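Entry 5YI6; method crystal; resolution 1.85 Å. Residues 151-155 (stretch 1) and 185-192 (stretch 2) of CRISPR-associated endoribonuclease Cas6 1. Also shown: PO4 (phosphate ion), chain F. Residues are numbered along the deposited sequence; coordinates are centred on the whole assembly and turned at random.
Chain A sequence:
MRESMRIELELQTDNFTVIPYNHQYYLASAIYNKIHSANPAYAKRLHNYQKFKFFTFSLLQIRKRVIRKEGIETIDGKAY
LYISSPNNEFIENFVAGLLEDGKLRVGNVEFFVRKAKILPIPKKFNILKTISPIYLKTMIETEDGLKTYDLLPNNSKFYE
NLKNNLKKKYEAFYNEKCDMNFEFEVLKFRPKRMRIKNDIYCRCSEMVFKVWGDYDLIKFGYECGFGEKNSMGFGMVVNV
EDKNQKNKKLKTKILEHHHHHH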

ATOM      1  N   LEU A 151      -8.442  10.159  11.051  1.00 16.83           N
ATOM      2  CA  LEU A 151      -9.801   9.664  10.914  1.00 17.18           C
ATOM      3  C   LEU A 151      -9.829   8.145  10.815  1.00 26.64           C
ATOM      4  O   LEU A 151      -9.030   7.534  10.087  1.00 20.95           O
ATOM      5  CB  LEU A 151     -10.448  10.250   9.662  1.00 18.88           C
ATOM      6  CG  LEU A 151     -10.612  11.774   9.715  1.00 21.33           C
ATOM      7  CD1 LEU A 151     -11.024  12.313   8.354  1.00 23.21           C
ATOM      8  CD2 LEU A 151     -11.631  12.126  10.814  1.00 18.32           C
ATOM      9  N   LEU A 152     -10.772   7.534  11.551  1.00 20.55           N
ATOM     10  CA  LEU A 152     -11.085   6.110  11.516  1.00 22.43           C
ATOM     11  C   LEU A 152     -12.560   5.940  11.161  1.00 21.51           C
ATOM     12  O   LEU A 152     -13.319   6.915  11.272  1.00 23.33           O
ATOM     13  CB  LEU A 152     -10.778   5.496  12.884  1.00 22.62           C
ATOM     14  CG  LEU A 152      -9.321   5.726  13.314  1.00 28.95           C
ATOM     15  CD1 LEU A 152      -9.131   5.302  14.770  1.00 31.20           C
ATOM     16  CD2 LEU A 152      -8.364   4.966  12.378  1.00 26.21           C
ATOM     17  N   PRO A 153     -13.024   4.733  10.786  1.00 21.19           N
ATOM     18  CA  PRO A 153     -14.423   4.593  10.340  1.00 22.11           C
ATOM     19  C   PRO A 153     -15.474   5.013  11.353  1.00 27.81           C
ATOM     20  O   PRO A 153     -16.606   5.310  10.948  1.00 26.44           O
ATOM     21  CB  PRO A 153     -14.540   3.097  10.010  1.00 21.18           C
ATOM     22  CG  PRO A 153     -13.150   2.730   9.579  1.00 24.70           C
ATOM     23  CD  PRO A 153     -12.247   3.499  10.512  1.00 21.86           C
ATOM     24  N   ASN A 154     -15.154   5.045  12.640  1.00 25.70           N
ATOM     25  CA  ASN A 154     -16.147   5.513  13.588  1.00 27.71           C
ATOM     26  C   ASN A 154     -16.197   7.034  13.690  1.00 27.97           C
ATOM     27  O   ASN A 154     -17.041   7.546  14.432  1.00 32.58           O
ATOM     28  CB  ASN A 154     -15.933   4.872  14.970  1.00 31.80           C
ATOM     29  CG  ASN A 154     -14.536   5.080  15.542  1.00 34.97           C
ATOM     30  OD1 ASN A 154     -13.627   5.546  14.889  1.00 31.63           O
ATOM     31  ND2 ASN A 154     -14.384   4.727  16.799  1.00 47.32           N
ATOM     32  N   ASN A 155     -15.345   7.763  12.960  1.00 25.53           N
ATOM     33  CA  ASN A 155     -15.463   9.219  12.847  1.00 26.64           C
ATOM     34  C   ASN A 155     -16.482   9.600  11.776  1.00 27.36           C
ATOM     35  O   ASN A 155     -16.508   9.029  10.682  1.00 24.04           O
ATOM     36  CB  ASN A 155     -14.117   9.852  12.491  1.00 29.72           C
ATOM     37  CG  ASN A 155     -13.119   9.793  13.624  1.00 33.28           C
ATOM     38  OD1 ASN A 155     -12.076   9.096  13.558  1.00 26.52           O
ATOM     39  ND2 ASN A 155     -13.397  10.568  14.670  1.00 32.72           N
ATOM     40  N   GLU A 185     -19.687   0.071   2.593  1.00 23.19           N
ATOM     41  CA  GLU A 185     -20.167  -0.270   3.920  1.00 20.84           C
ATOM     42  C   GLU A 185     -19.037  -0.989   4.633  1.00 20.11           C
ATOM     43  O   GLU A 185     -18.536  -2.009   4.140  1.00 23.53           O
ATOM     44  CB  GLU A 185     -21.416  -1.144   3.867  1.00 25.34           C
ATOM     45  CG  GLU A 185     -21.867  -1.561   5.254  1.00 38.13           C
ATOM     46  CD  GLU A 185     -23.026  -2.552   5.233  1.00 56.01           C
ATOM     47  OE1 GLU A 185     -23.559  -2.837   4.132  1.00 59.84           O
ATOM     48  OE2 GLU A 185     -23.394  -3.045   6.326  1.00 62.25           O
ATOM     49  N   VAL A 186     -18.642  -0.453   5.777  1.00 23.46           N
ATOM     50  CA  VAL A 186     -17.579  -1.043   6.581  1.00 29.19           C
ATOM     51  C   VAL A 186     -18.148  -2.258   7.298  1.00 28.05           C
ATOM     52  O   VAL A 186     -19.121  -2.148   8.053  1.00 24.97           O
ATOM     53  CB  VAL A 186     -17.011  -0.023   7.579  1.00 25.73           C
ATOM     54  CG1 VAL A 186     -15.892  -0.661   8.450  1.00 26.61           C
ATOM     55  CG2 VAL A 186     -16.501   1.184   6.840  1.00 26.11           C
ATOM     56  N   LEU A 187     -17.545  -3.417   7.066  1.00 21.27           N
ATOM     57  CA  LEU A 187     -17.977  -4.625   7.753  1.00 25.04           C
ATOM     58  C   LEU A 187     -17.205  -4.839   9.036  1.00 28.10           C
ATOM     59  O   LEU A 187     -17.757  -5.375  10.005  1.00 31.28           O
ATOM     60  CB  LEU A 187     -17.794  -5.845   6.855  1.00 25.72           C
ATOM     61  CG  LEU A 187     -18.487  -5.727   5.503  1.00 28.60           C
ATOM     62  CD1 LEU A 187     -18.251  -6.960   4.710  1.00 24.57           C
ATOM     63  CD2 LEU A 187     -19.991  -5.476   5.704  1.00 31.40           C
ATOM     64  N   LYS A 188     -15.947  -4.415   9.061  1.00 25.13           N
ATOM     65  CA  LYS A 188     -15.117  -4.641  10.237  1.00 25.21           C
ATOM     66  C   LYS A 188     -13.923  -3.705  10.164  1.00 25.27           C
ATOM     67  O   LYS A 188     -13.410  -3.458   9.073  1.00 24.37           O
ATOM     68  CB  LYS A 188     -14.664  -6.108  10.274  1.00 33.17           C
ATOM     69  CG  LYS A 188     -13.734  -6.501  11.406  1.00 45.43           C
ATOM     70  CD  LYS A 188     -13.139  -7.889  11.114  1.00 55.22           C
ATOM     71  CE  LYS A 188     -12.239  -8.382  12.253  1.00 65.34           C
ATOM     72  NZ  LYS A 188     -11.844  -9.818  12.102  1.00 63.98           N
ATOM     73  N   PHE A 189     -13.479  -3.189  11.309  1.00 23.67           N
ATOM     74  CA  PHE A 189     -12.240  -2.411  11.308  1.00 22.57           C
ATOM     75  C   PHE A 189     -11.555  -2.514  12.659  1.00 25.80           C
ATOM     76  O   PHE A 189     -12.193  -2.745  13.684  1.00 25.35           O
ATOM     77  CB  PHE A 189     -12.468  -0.935  10.915  1.00 25.07           C
ATOM     78  CG  PHE A 189     -12.745  -0.013  12.072  1.00 29.99           C
ATOM     79  CD1 PHE A 189     -11.706   0.650  12.715  1.00 31.04           C
ATOM     80  CD2 PHE A 189     -14.046   0.212  12.493  1.00 37.04           C
ATOM     81  CE1 PHE A 189     -11.966   1.516  13.782  1.00 31.96           C
ATOM     82  CE2 PHE A 189     -14.312   1.077  13.558  1.00 34.54           C
ATOM     83  CZ  PHE A 189     -13.277   1.728  14.192  1.00 33.40           C
ATOM     84  N   ARG A 190     -10.237  -2.364  12.636  1.00 24.26           N
ATOM     85  CA  ARG A 190      -9.383  -2.371  13.817  1.00 27.44           C
ATOM     86  C   ARG A 190      -8.389  -1.234  13.637  1.00 25.21           C
ATOM     87  O   ARG A 190      -7.739  -1.151  12.578  1.00 23.57           O
ATOM     88  CB  ARG A 190      -8.625  -3.693  13.988  1.00 27.42           C
ATOM     89  CG  ARG A 190      -9.519  -4.904  14.097  1.00 46.11           C
ATOM     90  CD  ARG A 190     -10.228  -4.919  15.440  1.00 60.99           C
ATOM     91  NE  ARG A 190     -11.022  -6.137  15.641  1.00 72.28           N
ATOM     92  CZ  ARG A 190     -12.301  -6.279  15.291  1.00 77.96           C
ATOM     93  NH1 ARG A 190     -12.960  -5.280  14.713  1.00 72.31           N
ATOM     94  NH2 ARG A 190     -12.924  -7.425  15.523  1.00 84.72           N
ATOM     95  N   PRO A 191      -8.202  -0.373  14.631  1.00 23.12           N
ATOM     96  CA  PRO A 191      -7.160   0.645  14.503  1.00 19.74           C
ATOM     97  C   PRO A 191      -5.782   0.030  14.670  1.00 21.77           C
ATOM     98  O   PRO A 191      -5.589  -0.914  15.435  1.00 25.12           O
ATOM     99  CB  PRO A 191      -7.475   1.619  15.645  1.00 26.47           C
ATOM    100  CG  PRO A 191      -8.109   0.761  16.665  1.00 30.74           C
ATOM    101  CD  PRO A 191      -8.954  -0.226  15.888  1.00 29.84           C
ATOM    102  N   LYS A 192      -4.809   0.582  13.948  1.00 19.89           N
ATOM    103  CA  LYS A 192      -3.432   0.107  13.997  1.00 22.49           C
ATOM    104  C   LYS A 192      -2.501   1.295  14.168  1.00 27.74           C
ATOM    105  O   LYS A 192      -2.613   2.278  13.431  1.00 25.96           O
ATOM    106  CB  LYS A 192      -3.050  -0.649  12.719  1.00 26.06           C
ATOM    107  CG  LYS A 192      -3.853  -1.897  12.519  1.00 33.00           C
ATOM    108  CD  LYS A 192      -3.416  -2.928  13.560  1.00 40.96           C
ATOM    109  CE  LYS A 192      -4.214  -4.222  13.464  1.00 51.11           C
ATOM    110  NZ  LYS A 192      -3.642  -5.249  14.383  1.00 56.36           N
TER
HETATM  111  P   PO4 F 302     -16.990  12.357  15.443  1.00 46.05           P
HETATM  112  O1  PO4 F 302     -17.752  13.627  15.108  1.00 47.06           O
HETATM  113  O2  PO4 F 302     -15.686  12.408  14.678  1.00 46.86           O
HETATM  114  O3  PO4 F 302     -17.803  11.141  15.022  1.00 35.49           O
HETATM  115  O4  PO4 F 302     -16.685  12.290  16.920  1.00 45.46           O

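Residues 185-192 lie within a longer beta strand, whereas residues 151-155 form no regular helix or strand and fold into a type I turn from Leu152 to Asn155. The turn is closed by Asn155 N donating to Leu152 O (2.8 Å), with Pro153 at phi/psi -59/-22 and Asn154 at -83/-2; the fixed phi of proline suits the first of these two central positions. A second link runs the other way, from Leu152 N to Asn155 OD1 (2.9 Å, N-H...acceptor angle 170°), so one asparagine ties both polar backbone atoms of Leu152. No hydrogen bond crosses between the stretches. The nearest CA atoms, Leu152 to Pro191 and Pro153 to Phe189, are each 7.4 Å apart, and the contact is made by side chains.

Phe189 is its centre, covered over 79 Å² of the 251 Å² buried on both sides. Its CA-to-CB bond points toward the turn, and chi1 of 91° lies between the usual wells. Pro153 CD sits 3.8 Å from the ring centroid and 17° off the normal, a CH-pi contact over one face; its closest ring atom is Phe189 CD1, 3.6 Å away. Proline suits this place because its CD, bonded to nitrogen, carries somewhat polarised hydrogens on a rigid ring. Leu152 CB and Asn154 CG approach obliquely, at 4.2 Å from Phe189 CE1 and 3.8 Å from Phe189 CZ.

Smaller apolar contacts extend the patch: Pro153 CB meets Val186 CG2 at 4.2 Å, and Leu152 CD1 reaches Pro191 CB at 4.1 Å. Arg190, by contrast, points its CA-to-CB bond away, and its NH1 donates to Phe189 O (2.8 Å, 156°). Asn155 does not touch the strand; its ND2 donates to O2 of a phosphate ion, probably from the crystallisation liquor (2.9 Å, 171°).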